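Local structure of cytochrome C (Marichromatium purpuratum 984, 5LO9) at residues A396-E400 with H401-C405; S66-A69 with E70-T73; D98-A101 with A102-R105. The protein probably interconverts thiosulfate and tetrathionate as a bifunctional dehydrogenase/reductase, passing electrons along covalently bound hemes c. All blocks are in the same frame, centred on the assembly; numbering follows the deposited sequence.

Contact 1: residues A396-E400 with H401-C405; sequences ALYAE and HCALC. With HEC (heme c), chain F; EDO (1,2-ethanediol), chain Q.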
# COMPACT_ATOMS: atom_id res chain seq x y z
N ALA A 396 -11.93 -2.65 41.55
CA ALA A 396 -10.93 -2.35 42.57
C ALA A 396 -9.61 -1.98 41.92
O ALA A 396 -9.02 -0.94 42.23
CB ALA A 396 -10.74 -3.55 43.48
N LEU A 397 -9.13 -2.85 41.03
CA LEU A 397 -7.88 -2.59 40.32
C LEU A 397 -7.91 -1.24 39.60
O LEU A 397 -6.96 -0.45 39.71
CB LEU A 397 -7.62 -3.72 39.35
CG LEU A 397 -7.22 -5.03 39.99
CD1 LEU A 397 -7.56 -6.22 39.10
CD2 LEU A 397 -5.70 -5.01 40.24
N TYR A 398 -9.00 -0.95 38.88
CA TYR A 398 -9.10 0.30 38.13
C TYR A 398 -8.99 1.50 39.06
O TYR A 398 -8.27 2.47 38.76
CB TYR A 398 -10.41 0.34 37.34
CG TYR A 398 -10.58 1.60 36.53
CD1 TYR A 398 -10.28 1.65 35.18
CD2 TYR A 398 -11.02 2.74 37.13
CE1 TYR A 398 -10.39 2.82 34.47
CE2 TYR A 398 -11.15 3.92 36.43
CZ TYR A 398 -10.81 3.96 35.11
OH TYR A 398 -10.93 5.15 34.44
N ALA A 399 -9.66 1.42 40.21
CA ALA A 399 -9.58 2.52 41.18
C ALA A 399 -8.18 2.68 41.71
O ALA A 399 -7.72 3.82 41.91
CB ALA A 399 -10.51 2.24 42.36
N GLU A 400 -7.48 1.56 41.90
CA GLU A 400 -6.11 1.58 42.39
C GLU A 400 -5.14 2.13 41.34
O GLU A 400 -4.35 3.04 41.63
CB GLU A 400 -5.68 0.17 42.84
CG GLU A 400 -5.67 -0.04 44.37
CD GLU A 400 -4.46 0.66 45.06
OE1 GLU A 400 -3.31 0.51 44.56
OE2 GLU A 400 -4.66 1.40 46.07
N HIS A 401 -5.20 1.62 40.10
CA HIS A 401 -4.11 1.80 39.17
C HIS A 401 -4.43 2.58 37.90
O HIS A 401 -3.54 2.74 37.06
CB HIS A 401 -3.57 0.43 38.74
CG HIS A 401 -3.11 -0.46 39.86
ND1 HIS A 401 -2.05 -0.15 40.68
CD2 HIS A 401 -3.51 -1.70 40.23
CE1 HIS A 401 -1.84 -1.14 41.53
NE2 HIS A 401 -2.71 -2.10 41.27
N CYS A 402 -5.66 3.08 37.71
CA CYS A 402 -6.01 3.63 36.39
C CYS A 402 -6.76 4.95 36.53
O CYS A 402 -6.55 5.90 35.76
CB CYS A 402 -6.86 2.64 35.60
SG CYS A 402 -6.33 0.86 35.75
N ALA A 403 -7.64 5.02 37.54
CA ALA A 403 -8.50 6.18 37.69
C ALA A 403 -7.69 7.48 37.82
O ALA A 403 -8.18 8.55 37.46
CB ALA A 403 -9.38 5.99 38.91
N LEU A 404 -6.48 7.40 38.33
CA LEU A 404 -5.67 8.61 38.50
C LEU A 404 -5.60 9.42 37.21
O LEU A 404 -5.61 10.66 37.23
CB LEU A 404 -4.27 8.20 38.99
CG LEU A 404 -3.23 9.28 39.24
CD1 LEU A 404 -3.48 10.08 40.54
CD2 LEU A 404 -1.89 8.60 39.26
N CYS A 405 -5.46 8.73 36.08
CA CYS A 405 -5.36 9.33 34.76
C CYS A 405 -6.69 9.28 34.01
O CYS A 405 -7.18 10.31 33.53
CB CYS A 405 -4.30 8.59 33.95
SG CYS A 405 -2.64 8.68 34.59
FE HEC F . -4.06 4.19 30.26
CHA HEC F . -4.28 4.81 26.83
CHB HEC F . -6.29 1.52 29.98
CHC HEC F . -3.47 3.39 33.57
CHD HEC F . -2.33 7.24 30.70
NA HEC F . -5.12 3.32 28.68
C1A HEC F . -5.09 3.72 27.40
C2A HEC F . -5.99 2.89 26.55
C3A HEC F . -6.56 1.92 27.46
C4A HEC F . -5.96 2.29 28.77
CMA HEC F . -7.52 0.83 27.11
CAA HEC F . -6.26 2.95 25.08
CBA HEC F . -7.77 3.13 24.89
CGA HEC F . -8.17 4.45 24.29
O1A HEC F . -7.27 5.25 23.97
O2A HEC F . -9.39 4.66 24.15
NB HEC F . -4.76 2.71 31.53
C1B HEC F . -5.63 1.75 31.26
C2B HEC F . -5.89 0.87 32.41
C3B HEC F . -5.05 1.41 33.47
C4B HEC F . -4.38 2.55 32.80
CMB HEC F . -6.82 -0.29 32.47
CAB HEC F . -4.87 0.93 34.88
CBB HEC F . -4.35 -0.48 34.80
NC HEC F . -3.09 5.14 31.85
C1C HEC F . -2.97 4.67 33.08
C2C HEC F . -2.27 5.59 34.00
C3C HEC F . -1.93 6.72 33.17
C4C HEC F . -2.51 6.34 31.85
CMC HEC F . -2.01 5.37 35.45
CAC HEC F . -1.25 8.03 33.50
CBC HEC F . 0.07 7.95 34.18
ND HEC F . -3.41 5.72 28.99
C1D HEC F . -2.74 6.82 29.34
C2D HEC F . -2.41 7.66 28.16
C3D HEC F . -2.97 6.94 27.03
C4D HEC F . -3.56 5.75 27.66
CMD HEC F . -1.67 8.95 28.09
CAD HEC F . -2.93 7.36 25.60
CBD HEC F . -1.52 7.07 25.10
CGD HEC F . -0.99 8.16 24.18
O1D HEC F . -1.64 9.19 23.93
O2D HEC F . 0.13 8.02 23.70
C1 EDO Q . -8.09 13.47 35.76
O1 EDO Q . -8.80 12.36 35.16
C2 EDO Q . -6.69 13.08 36.29
O2 EDO Q . -5.80 14.20 36.59
O HOH W 1 -5.91 5.09 40.58

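Contact 2: residues S66-A69 with E70-T73; sequences SPWA and ERLT. With HEC (heme c), chain C.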
# COMPACT_ATOMS: atom_id res chain seq x y z
N SER A 66 10.77 24.93 53.48
CA SER A 66 10.16 24.11 54.53
C SER A 66 9.71 24.89 55.76
O SER A 66 8.67 24.53 56.34
CB SER A 66 11.13 23.00 54.94
OG SER A 66 10.93 21.80 54.17
N PRO A 67 10.43 25.92 56.23
CA PRO A 67 9.96 26.64 57.42
C PRO A 67 8.72 27.47 57.17
O PRO A 67 7.84 27.54 58.04
CB PRO A 67 11.15 27.53 57.78
CG PRO A 67 12.28 26.90 57.16
CD PRO A 67 11.78 26.35 55.87
N TRP A 68 8.61 28.09 56.00
CA TRP A 68 7.39 28.83 55.70
C TRP A 68 6.21 27.89 55.49
O TRP A 68 5.08 28.24 55.82
CB TRP A 68 7.60 29.70 54.49
CG TRP A 68 8.78 30.52 54.68
CD1 TRP A 68 9.92 30.52 53.94
CD2 TRP A 68 8.96 31.48 55.71
NE1 TRP A 68 10.80 31.45 54.43
CE2 TRP A 68 10.24 32.04 55.53
CE3 TRP A 68 8.17 31.92 56.77
CZ2 TRP A 68 10.74 33.03 56.38
CZ3 TRP A 68 8.66 32.91 57.60
CH2 TRP A 68 9.94 33.45 57.40
N ALA A 69 6.47 26.68 55.01
CA ALA A 69 5.40 25.72 54.89
C ALA A 69 4.91 25.25 56.26
O ALA A 69 3.74 24.89 56.38
CB ALA A 69 5.84 24.55 54.05
N GLU A 70 5.80 25.15 57.27
CA GLU A 70 5.35 24.66 58.58
C GLU A 70 4.60 25.73 59.37
O GLU A 70 3.71 25.39 60.16
CB GLU A 70 6.53 24.11 59.39
CG GLU A 70 7.32 25.15 60.21
CD GLU A 70 8.39 24.55 61.15
OE1 GLU A 70 8.13 23.49 61.81
OE2 GLU A 70 9.49 25.17 61.21
N ARG A 71 4.88 27.01 59.12
CA ARG A 71 4.26 28.08 59.86
C ARG A 71 2.82 28.36 59.43
O ARG A 71 2.13 29.11 60.13
CB ARG A 71 5.06 29.38 59.74
CG ARG A 71 5.89 29.65 60.96
CD ARG A 71 6.83 30.84 60.77
NE ARG A 71 7.79 30.99 61.87
CZ ARG A 71 7.45 31.20 63.15
NH1 ARG A 71 6.16 31.28 63.52
NH2 ARG A 71 8.40 31.32 64.07
N LEU A 72 2.35 27.79 58.34
CA LEU A 72 0.99 28.03 57.88
C LEU A 72 -0.01 27.23 58.71
O LEU A 72 0.28 26.12 59.15
CB LEU A 72 0.84 27.65 56.40
CG LEU A 72 1.68 28.48 55.44
CD1 LEU A 72 1.52 27.89 54.07
CD2 LEU A 72 1.31 29.95 55.47
N THR A 73 -1.17 27.82 58.97
CA THR A 73 -2.28 27.05 59.50
C THR A 73 -3.04 26.44 58.35
O THR A 73 -2.88 26.86 57.21
CB THR A 73 -3.20 27.94 60.33
OG1 THR A 73 -3.75 28.99 59.51
CG2 THR A 73 -2.46 28.55 61.50
FE HEC C . 7.71 29.10 48.61
CHA HEC C . 8.46 26.28 46.70
CHB HEC C . 4.28 28.29 48.48
CHC HEC C . 7.00 31.73 50.84
CHD HEC C . 11.10 30.07 48.56
NA HEC C . 6.56 27.58 47.75
C1A HEC C . 7.05 26.55 47.02
C2A HEC C . 5.99 25.61 46.55
C3A HEC C . 4.77 26.21 47.09
C4A HEC C . 5.24 27.42 47.80
CMA HEC C . 3.40 25.68 46.92
CAA HEC C . 6.09 24.35 45.71
CBA HEC C . 5.88 24.78 44.28
CGA HEC C . 5.63 23.66 43.28
O1A HEC C . 5.68 23.97 42.06
O2A HEC C . 5.37 22.50 43.65
NB HEC C . 5.97 29.87 49.47
C1B HEC C . 4.73 29.42 49.28
C2B HEC C . 3.73 30.18 50.04
C3B HEC C . 4.52 31.19 50.74
C4B HEC C . 5.90 30.90 50.33
CMB HEC C . 2.26 29.96 50.03
CAB HEC C . 4.02 32.24 51.69
CBB HEC C . 3.31 31.54 52.84
NC HEC C . 8.84 30.61 49.51
C1C HEC C . 8.38 31.53 50.37
C2C HEC C . 9.44 32.46 50.82
C3C HEC C . 10.64 31.99 50.13
C4C HEC C . 10.14 30.85 49.35
CMC HEC C . 9.28 33.61 51.74
CAC HEC C . 12.05 32.51 50.18
CBC HEC C . 12.54 32.65 51.58
ND HEC C . 9.46 28.32 47.79
C1D HEC C . 10.68 28.85 47.89
C2D HEC C . 11.70 28.05 47.19
C3D HEC C . 10.96 26.94 46.63
C4D HEC C . 9.56 27.19 47.08
CMD HEC C . 13.17 28.32 47.09
CAD HEC C . 11.55 25.79 45.88
CBD HEC C . 11.58 24.66 46.91
CGD HEC C . 12.17 23.40 46.35
O1D HEC C . 11.80 22.28 46.80
O2D HEC C . 13.04 23.56 45.48

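Contact 3: residues D98-A101 with A102-R105; sequences DVDA and AAGR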
# COMPACT_ATOMS: atom_id res chain seq x y z
N ASP A 98 24.48 28.74 28.47
CA ASP A 98 25.41 27.62 28.33
C ASP A 98 24.71 26.26 28.22
O ASP A 98 25.36 25.22 28.36
CB ASP A 98 26.40 27.61 29.51
CG ASP A 98 25.71 27.88 30.90
OD1 ASP A 98 25.44 29.08 31.18
OD2 ASP A 98 25.48 26.95 31.73
N VAL A 99 23.40 26.24 27.95
CA VAL A 99 22.63 25.00 27.90
C VAL A 99 21.66 25.02 26.72
O VAL A 99 20.84 25.94 26.59
CB VAL A 99 21.86 24.78 29.22
CG1 VAL A 99 20.95 23.55 29.14
CG2 VAL A 99 22.83 24.59 30.37
N ASP A 100 21.70 23.96 25.91
CA ASP A 100 20.96 23.90 24.65
C ASP A 100 19.54 23.39 24.90
O ASP A 100 19.30 22.19 24.93
CB ASP A 100 21.69 23.00 23.66
CG ASP A 100 21.02 22.94 22.31
OD1 ASP A 100 20.16 23.82 22.01
OD2 ASP A 100 21.35 22.00 21.55
N ALA A 101 18.59 24.32 25.00
CA ALA A 101 17.22 23.89 25.24
C ALA A 101 16.70 22.93 24.17
O ALA A 101 15.82 22.10 24.43
CB ALA A 101 16.30 25.11 25.33
N ALA A 102 17.21 23.02 22.94
CA ALA A 102 16.69 22.13 21.91
C ALA A 102 16.99 20.67 22.21
O ALA A 102 16.25 19.79 21.76
CB ALA A 102 17.27 22.52 20.57
N ALA A 103 18.04 20.40 22.99
CA ALA A 103 18.40 19.02 23.32
C ALA A 103 17.37 18.32 24.19
O ALA A 103 17.46 17.10 24.38
CB ALA A 103 19.73 18.96 24.03
N GLY A 104 16.46 19.08 24.81
CA GLY A 104 15.41 18.50 25.59
C GLY A 104 14.15 18.21 24.78
O GLY A 104 13.31 17.41 25.22
N ARG A 105 13.98 18.87 23.62
CA ARG A 105 12.75 18.70 22.84
C ARG A 105 12.41 17.22 22.61
O ARG A 105 11.24 16.82 22.69
CB ARG A 105 12.86 19.44 21.51
CG ARG A 105 11.69 19.26 20.54
CD ARG A 105 11.79 20.21 19.37
NE ARG A 105 10.57 20.23 18.57
CZ ARG A 105 10.49 20.83 17.38
NH1 ARG A 105 11.57 21.44 16.86
NH2 ARG A 105 9.35 20.80 16.68

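Contact 1: residues A396-E400 with H401-C405
The ring of Y398 lies against C402 and A403, at the start of the CXXCH heme-attachment motif, C402 to H406. Its CG is anti to the backbone N (chi1 -180°), which brings the ring alongside the following turn. C402 CB rests over one ring face toward the rim, a CH-pi contact 3.9 Å from the centroid of the Y398 ring, while C402 SG stands obliquely at 4.8 Å from that centroid, a sulfur-aromatic contact. A403 CB touches Y398 CE2 at 3.7 Å. A second CH-pi contact is made by E400 CB, placed over the centre of the H401 imidazole, whose edge meets the methyl CD2 of L397 in plane. The E400 carboxylate is turned almost perpendicular to this imidazole.

Among the polar contacts, H401 N donates to L397 O at 2.7 Å. Y398 O is gripped twice, by C402 N and A403 N from opposite faces of its plane, each at 2.9 Å. A water receives the L404 N-H and donates to A399 O, joining the two helices across their break. Covalently, the sulfurs of C402 and C405 are thioether-linked to heme carbons CAB and CAC. Beyond the segments, Y398 OH is hydrogen-bonded to G407 O; an alanine at Y398 would probably leave that carbonyl without its mate and open a gap beside C402 and A403.

Helix 391-401 gives way here to helix 403-406. L397 packs on E462 and V466 of helix 460-470, Y398 on V466 and I470 of the same helix, and L404 reaches the loop residues P163 and M164.

Contact 2: residues S66-A69 with E70-T73
E70 N turns back on the carbonyls of S66 and P67 in the short helix 66-71, which directly follows M65, the axial methionine of heme c #1 in this cytochrome c domain. The main bond of E70 N goes to S66 O at 3.1 Å, with a weak second one to P67 O. P67 O also receives the R71 N-H at 3.2 Å and therefore serves two donors, one of them weakly. Two later carbonyls, A69 O and L72 O, both accept from NH1 of R56 on helix 45-57, where one guanidinium nitrogen satisfies two backbone oxygens as the helix runs out. T73 OG1 caps the next helix, 74-86, by accepting from D76 N, and S66 OG has a weak bond with H62 N.

The side chains fit round these bonds. E70 CG is wedged between the backbone N and the carbonyl carbon (chi1 86°), which carries it to 3.3 Å from P67 O. L72 CG lies 3.4 Å from W68 O. R71 extends from CG to NE, its CD meeting W68 CZ3 obliquely at 4.2 Å. A69 and S66 pack on F55 of helix 45-57, and L72 on I52 of the same helix.

Toward the heme, W68 and L72 form part of the pocket lining. L72 CD2 approaches heme CBB at 3.7 Å. In W68, CG beside the backbone N (chi1 -52°) turns the indole toward the heme, where methyl CMC lies over one face, toward the rim, and NE1 of W68 is 3.5 Å from heme CBC.

Contact 3: residues D98-A101 with A102-R105
The carboxylate of D100 overlaps the backbone and methyl of A102. With CG anti to the backbone N (chi1 -177°), the group lies beside its own carbonyl and swings forward over the first turn of helix 102-110. There OD1 of D100 accepts the A102 N-H at 3.2 Å, a capping bond from a side chain to the amide two residues on, as in an Asx turn. The amide comes from above the carboxylate plane, 67° out of it. The same oxygen, D100 OD1, is 3.5 Å from A102 CB and so sits against the methyl as well as the N-H. OD2 leans toward the following residue, 3.9 Å from A103 N.

The main chain of D100 continues what its side chain begins. D100 O takes the A103 N-H at 2.9 Å, and A101 O takes that of G104 at 3.1 Å, the latter with an N-H...O angle of 158°. In both bonds the donor lies well above the carbonyl plane. R105 N likewise bonds to A102 O, so the opening turn is held by a run of amide-to-carbonyl bonds spaced three residues apart. A103 CB rests 3.4 Å from D100 O, beside the bond made by its own amide. The negative charge of D100 next to these first amides would probably be favoured by the positive end of the helix dipole.

R105 is fully extended, its guanidinium carried clear of the turn. The contact is largely at the surface, although G104 is buried, where the loop after helix 74-86 enters helix 102-110. Helix 176-187 flanks both segments: V99 and A101 touch A184, A103 touches A181, and R105 reaches Y185.

In the fold
The three contacts lie in series along the chain, contact 2 first, then contact 3 and contact 1, and none touches another. Contacts 1 and 2 have centres about 32 Å apart, and the centre of contact 3 is about 35 Å from each of theirs. Two belong to heme sites: contact 1 holds the covalent attachment of heme c #3, whereas contact 2 borders heme c #1 just beyond its axial methionine. Contact 3 is an outer helix start, with G104 about 9 Å, between nearest atoms, from a bound heme. In contact 1, the side chain of H401 is about 12 Å, between nearest atoms, from another heme. The thiosulfate pocket, which includes R326 and C330, contains no residue of the three contacts.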